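Local coordinates for Non-atp dependent l-selective hydantoinase (Arthrobacter aurescens, PDB 1GKR) that hydrolyses hydantoins as a zinc-dependent cyclic amidase, preferring aryl over alkyl derivatives, with an enantioselectivity that depends on the substrate, at the interface of chains A and B. Sequence-based numbering; all coordinates share one arbitrary frame. Chains: chain A/B, Non-atp dependent l-selective hydantoinase.

The three contacts lie along one two-fold symmetric interface between subunits of the homotetramer. Contact 1 pairs helix 163-176 of chain A with helix 187-199 of chain B; contacts 2 and 3 add helix 214-231 of both chains. Centres of the C-alpha atoms are about 13 Å apart for contacts 1 and 2, about 8 Å for contacts 2 and 3 and about 6 Å for contacts 1 and 3. Contact 3, mostly carbon packing, shares A:Phe167 and B:Leu193 with contact 1, and A:Leu227 and B:Ile189 with the charged contact 2. The two-fold repeats each contact with the chains exchanged, doubling each patch.

Contact 1: the interface of chains A and B. Residues chain A 164, 167-168, 171; chain B 192-193, 196.
A:Gln171 and B:Gln196 meet through their side-chain amides, where helix 163-176 of one subunit faces helix 187-199 of the other. The polar part centres on NE2 of B:Gln196, which donates to OE1 of A:Gln171 at 3.2 Å. This bond is nearly straight, 167° at the hydrogen, and lies in the planes of both amides, which are almost coplanar. A:Gln171 reaches it with an extended chain whose CG is anti to its own carbonyl carbon (chi1 -61°). The same NE2 makes a weak bond to the carboxylate OE2 of A:Glu168, 3.4 Å away and more bent. A:Glu168 and B:Gln196 run past each other in opposite directions, so the carboxylate lies alongside the glutamine chain.

Apolar packing adjoins the amides. The methyl CB of B:Ala192 sits against CA of A:Gly164 at 4.0 Å and touches CD of A:Glu168 at the same 4.0 Å separation. The small glycine and alanine probably allow the helices to come close here. Beside them, the CD2 methyl of B:Leu193 comes within 4.1 Å of CE2 on the rim of A:Phe167, the side chains crossing at about a right angle. Within chain A, CG of A:Gln171 lies above one face of this ring, near its rim, and so links the polar and apolar layers. The patch joins two subunits of the homotetramer, where a hydrogen bond between side-chain amides probably adds directionality to the helix packing.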
# COMPACT_ATOMS: atom_id res chain seq x y z
N GLY A 164 -0.54 27.29 -3.94
CA GLY A 164 -0.62 27.77 -5.31
C GLY A 164 0.70 28.36 -5.77
O GLY A 164 1.19 28.08 -6.87
N PHE A 167 3.11 25.61 -6.10
CA PHE A 167 2.84 24.86 -7.31
C PHE A 167 3.38 25.56 -8.55
O PHE A 167 3.94 24.91 -9.44
CB PHE A 167 1.35 24.63 -7.48
CG PHE A 167 1.01 23.81 -8.68
CD1 PHE A 167 1.37 22.46 -8.74
CD2 PHE A 167 0.37 24.38 -9.77
CE1 PHE A 167 1.10 21.69 -9.86
CE2 PHE A 167 0.10 23.62 -10.91
CZ PHE A 167 0.46 22.27 -10.95
N GLU A 168 3.22 26.88 -8.62
CA GLU A 168 3.72 27.62 -9.78
C GLU A 168 5.24 27.57 -9.83
O GLU A 168 5.84 27.52 -10.91
CB GLU A 168 3.26 29.08 -9.73
CG GLU A 168 1.76 29.23 -9.84
CD GLU A 168 1.32 30.67 -10.02
OE1 GLU A 168 1.77 31.54 -9.23
OE2 GLU A 168 0.53 30.92 -10.96
N GLN A 171 6.33 24.26 -11.24
CA GLN A 171 6.25 24.25 -12.70
C GLN A 171 7.41 24.99 -13.33
O GLN A 171 7.99 24.50 -14.30
CB GLN A 171 4.95 24.85 -13.18
CG GLN A 171 3.74 24.11 -12.70
CD GLN A 171 2.46 24.74 -13.19
OE1 GLN A 171 2.28 25.96 -13.12
NE2 GLN A 171 1.55 23.91 -13.69
N ALA B 192 -4.51 30.10 -8.26
CA ALA B 192 -3.38 30.12 -9.19
C ALA B 192 -3.79 29.59 -10.55
O ALA B 192 -3.49 30.21 -11.58
CB ALA B 192 -2.22 29.30 -8.64
N LEU B 193 -4.46 28.45 -10.57
CA LEU B 193 -4.89 27.89 -11.83
C LEU B 193 -5.89 28.80 -12.56
O LEU B 193 -5.85 28.92 -13.78
CB LEU B 193 -5.49 26.51 -11.61
CG LEU B 193 -4.48 25.48 -11.14
CD1 LEU B 193 -5.19 24.19 -10.82
CD2 LEU B 193 -3.44 25.26 -12.22
N GLN B 196 -3.89 31.40 -14.41
CA GLN B 196 -3.22 30.86 -15.59
C GLN B 196 -4.24 30.62 -16.70
O GLN B 196 -4.04 31.07 -17.83
CB GLN B 196 -2.51 29.53 -15.27
CG GLN B 196 -1.60 29.56 -14.05
CD GLN B 196 -0.63 28.37 -14.00
OE1 GLN B 196 -0.95 27.28 -14.48
NE2 GLN B 196 0.54 28.59 -13.41

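Contact 2: the interface of chains A and B. Residues chain A 163, 219, 223, 226-227; chain B 163, 186, 189, 219, 223.
A:Asp163 accepts a hydrogen bond from the side-chain amide of B:Asn186, ND2 to OD2 at 2.9 Å. The donor comes to the anti side of OD2, 26° out of the carboxylate plane, and the bond is fairly straight. Nearby, the side chains of A:Arg223 and B:Glu219 cross, with carboxylate OE2 of B:Glu219 against the aliphatic CG of A:Arg223 at 3.3 Å; A:Glu219 and B:Arg223 repeat this about the two-fold. The CD2 methyl of A:Leu226 packs on CA of B:Glu219, while CD1 of B:Ile189 touches both CB of A:Asp163 and CD2 of A:Leu227.

Behind this shell, the guanidinium of each arginine bonds within its own subunit. B:Arg223 holds B:Glu219 side-on, NE to OE2 and NH2 to OE1, both on syn lone pairs; the glutamate bends at chi2 (-77°) for this grip. A:Arg223 holds A:Glu219 likewise, and its NH1 forms a salt bridge with OD1 of A:Asp163 at 2.9 Å, fixing the carboxylate that crosses the interface. These pairings probably temper repulsion among the clustered acids. Two bonds hold the B:Asn186 amide: B:Ile189 N donates to its OD1 at 3.1 Å, from above the carbonyl plane, and its ND2 donates to OE1 of B:Glu219 at 2.9 Å, from above the carboxylate plane.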
# COMPACT_ATOMS: atom_id res chain seq x y z
N ASP A 163 0.20 26.97 -1.25
CA ASP A 163 0.25 25.83 -2.16
C ASP A 163 0.23 26.26 -3.63
O ASP A 163 0.92 25.68 -4.45
CB ASP A 163 -0.88 24.84 -1.84
CG ASP A 163 -0.81 24.32 -0.41
OD1 ASP A 163 0.30 24.26 0.13
OD2 ASP A 163 -1.85 23.97 0.18
N GLU A 219 2.71 15.93 7.24
CA GLU A 219 1.62 16.36 6.39
C GLU A 219 2.21 17.23 5.28
O GLU A 219 1.85 17.10 4.10
CB GLU A 219 0.60 17.16 7.20
CG GLU A 219 -0.59 17.68 6.41
CD GLU A 219 -0.27 18.91 5.56
OE1 GLU A 219 0.42 19.81 6.08
OE2 GLU A 219 -0.71 18.98 4.38
N ARG A 223 2.10 16.73 1.28
CA ARG A 223 1.60 17.77 0.40
C ARG A 223 2.59 18.12 -0.72
O ARG A 223 2.21 18.24 -1.89
CB ARG A 223 1.30 19.02 1.22
CG ARG A 223 0.12 19.81 0.69
CD ARG A 223 0.01 21.15 1.36
NE ARG A 223 0.39 21.13 2.76
CZ ARG A 223 0.92 22.18 3.38
NH1 ARG A 223 1.12 23.30 2.70
NH2 ARG A 223 1.28 22.10 4.65
N LEU A 226 2.60 15.34 -3.27
CA LEU A 226 1.45 15.36 -4.17
C LEU A 226 1.58 16.41 -5.25
O LEU A 226 1.13 16.20 -6.39
CB LEU A 226 0.17 15.61 -3.40
CG LEU A 226 -0.64 14.37 -3.03
CD1 LEU A 226 0.29 13.28 -2.47
CD2 LEU A 226 -1.71 14.76 -2.00
N LEU A 227 2.17 17.55 -4.91
CA LEU A 227 2.34 18.62 -5.89
C LEU A 227 3.48 18.33 -6.85
O LEU A 227 3.40 18.70 -8.01
CB LEU A 227 2.59 19.97 -5.20
CG LEU A 227 1.56 20.42 -4.15
CD1 LEU A 227 1.71 21.91 -3.92
CD2 LEU A 227 0.18 20.13 -4.63
N ASP B 163 -5.37 25.29 7.91
CA ASP B 163 -5.18 23.97 8.51
C ASP B 163 -5.21 24.03 10.04
O ASP B 163 -5.75 23.15 10.69
CB ASP B 163 -3.89 23.33 7.99
CG ASP B 163 -3.89 23.17 6.48
OD1 ASP B 163 -4.98 23.03 5.91
OD2 ASP B 163 -2.81 23.18 5.84
N ASN B 186 -8.43 22.79 -2.63
CA ASN B 186 -7.32 23.64 -2.25
C ASN B 186 -7.56 25.04 -2.80
O ASN B 186 -7.39 25.31 -3.99
CB ASN B 186 -6.00 23.08 -2.78
CG ASN B 186 -4.82 23.77 -2.17
OD1 ASN B 186 -4.70 24.99 -2.24
ND2 ASN B 186 -3.94 23.00 -1.54
N ILE B 189 -4.55 26.84 -4.75
CA ILE B 189 -4.17 26.28 -6.04
C ILE B 189 -5.23 26.64 -7.06
O ILE B 189 -4.92 26.95 -8.21
CB ILE B 189 -4.03 24.75 -5.95
CG1 ILE B 189 -2.72 24.41 -5.23
CG2 ILE B 189 -4.08 24.12 -7.35
CD1 ILE B 189 -2.61 22.97 -4.81
N GLU B 219 -5.91 16.36 -3.06
CA GLU B 219 -4.90 16.77 -2.10
C GLU B 219 -5.62 17.22 -0.82
O GLU B 219 -5.22 16.88 0.29
CB GLU B 219 -4.07 17.92 -2.67
CG GLU B 219 -2.98 18.45 -1.75
CD GLU B 219 -3.52 19.35 -0.63
OE1 GLU B 219 -4.38 20.20 -0.94
OE2 GLU B 219 -3.07 19.22 0.54
N ARG B 223 -5.32 15.79 2.94
CA ARG B 223 -5.01 16.67 4.06
C ARG B 223 -6.02 16.54 5.20
O ARG B 223 -5.65 16.44 6.37
CB ARG B 223 -4.97 18.11 3.57
CG ARG B 223 -3.96 18.96 4.30
CD ARG B 223 -4.12 20.42 3.98
NE ARG B 223 -4.53 20.66 2.60
CZ ARG B 223 -5.27 21.71 2.24
NH1 ARG B 223 -5.66 22.58 3.17
NH2 ARG B 223 -5.64 21.87 0.98

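Contact 3: the interface of chains A and B. Residues chain A 167, 227, 230; chain B 189, 193, 215.
A:Glu230, near the end of helix 214-231 and about one turn after A:Leu227, faces B:Phe215 in the first turn of the same helix of chain B. The glutamate lays its side chain over one face of the B:Phe215 ring. Its CG stands above the middle of the ring, 3.8 Å from the centroid, as a CH-pi contact. The carboxylate continues nearly parallel to the ring, 11° between the planes, with CD stacked 3.6 Å from ring carbon CD2. The glutamate is bent at chi2 (72°), which brings the flat end over the ring's root, where OE1 nears CB of B:Phe215.

The far end of the same ring meets A:Phe167 tip to tip. There CZ of B:Phe215 sits over one face of the A:Phe167 ring, close to its rim. CG of A:Phe167 is anti to its backbone N (chi1 -178°), directing the ring toward chain B. Methyls of B:Leu193 and B:Ile189 continue the apolar surface next to the rings. In this patch no N or O of one chain lies within bonding reach of the other, and the contact is packing: CZ of B:Phe215 lies 3.9 Å from CZ of A:Phe167 and equally 3.9 Å from its CE1.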
# COMPACT_ATOMS: atom_id res chain seq x y z
N PHE A 167 3.11 25.61 -6.10
CA PHE A 167 2.84 24.86 -7.31
C PHE A 167 3.38 25.56 -8.55
O PHE A 167 3.94 24.91 -9.44
CB PHE A 167 1.35 24.63 -7.48
CG PHE A 167 1.01 23.81 -8.68
CD1 PHE A 167 1.37 22.46 -8.74
CD2 PHE A 167 0.37 24.38 -9.77
CE1 PHE A 167 1.10 21.69 -9.86
CE2 PHE A 167 0.10 23.62 -10.91
CZ PHE A 167 0.46 22.27 -10.95
N LEU A 227 2.17 17.55 -4.91
CA LEU A 227 2.34 18.62 -5.89
C LEU A 227 3.48 18.33 -6.85
O LEU A 227 3.40 18.70 -8.01
CB LEU A 227 2.59 19.97 -5.20
CG LEU A 227 1.56 20.42 -4.15
CD1 LEU A 227 1.71 21.91 -3.92
CD2 LEU A 227 0.18 20.13 -4.63
N GLU A 230 2.54 16.04 -9.60
CA GLU A 230 1.85 16.71 -10.70
C GLU A 230 2.76 17.61 -11.54
O GLU A 230 2.56 17.75 -12.73
CB GLU A 230 0.71 17.53 -10.13
CG GLU A 230 -0.29 17.99 -11.14
CD GLU A 230 -1.15 16.85 -11.65
OE1 GLU A 230 -1.20 15.79 -10.97
OE2 GLU A 230 -1.79 17.04 -12.72
N ILE B 189 -4.55 26.84 -4.75
CA ILE B 189 -4.17 26.28 -6.04
C ILE B 189 -5.23 26.64 -7.06
O ILE B 189 -4.92 26.95 -8.21
CB ILE B 189 -4.03 24.75 -5.95
CG1 ILE B 189 -2.72 24.41 -5.23
CG2 ILE B 189 -4.08 24.12 -7.35
CD1 ILE B 189 -2.61 22.97 -4.81
N LEU B 193 -4.46 28.45 -10.57
CA LEU B 193 -4.89 27.89 -11.83
C LEU B 193 -5.89 28.80 -12.56
O LEU B 193 -5.85 28.92 -13.78
CB LEU B 193 -5.49 26.51 -11.61
CG LEU B 193 -4.48 25.48 -11.14
CD1 LEU B 193 -5.19 24.19 -10.82
CD2 LEU B 193 -3.44 25.26 -12.22
N PHE B 215 -6.54 16.60 -8.96
CA PHE B 215 -5.36 16.53 -8.12
C PHE B 215 -5.44 17.47 -6.93
O PHE B 215 -4.94 17.14 -5.85
CB PHE B 215 -4.08 16.73 -8.95
CG PHE B 215 -3.60 18.14 -9.00
CD1 PHE B 215 -2.92 18.70 -7.92
CD2 PHE B 215 -3.77 18.90 -10.15
CE1 PHE B 215 -2.42 20.00 -7.98
CE2 PHE B 215 -3.27 20.21 -10.23
CZ PHE B 215 -2.60 20.76 -9.14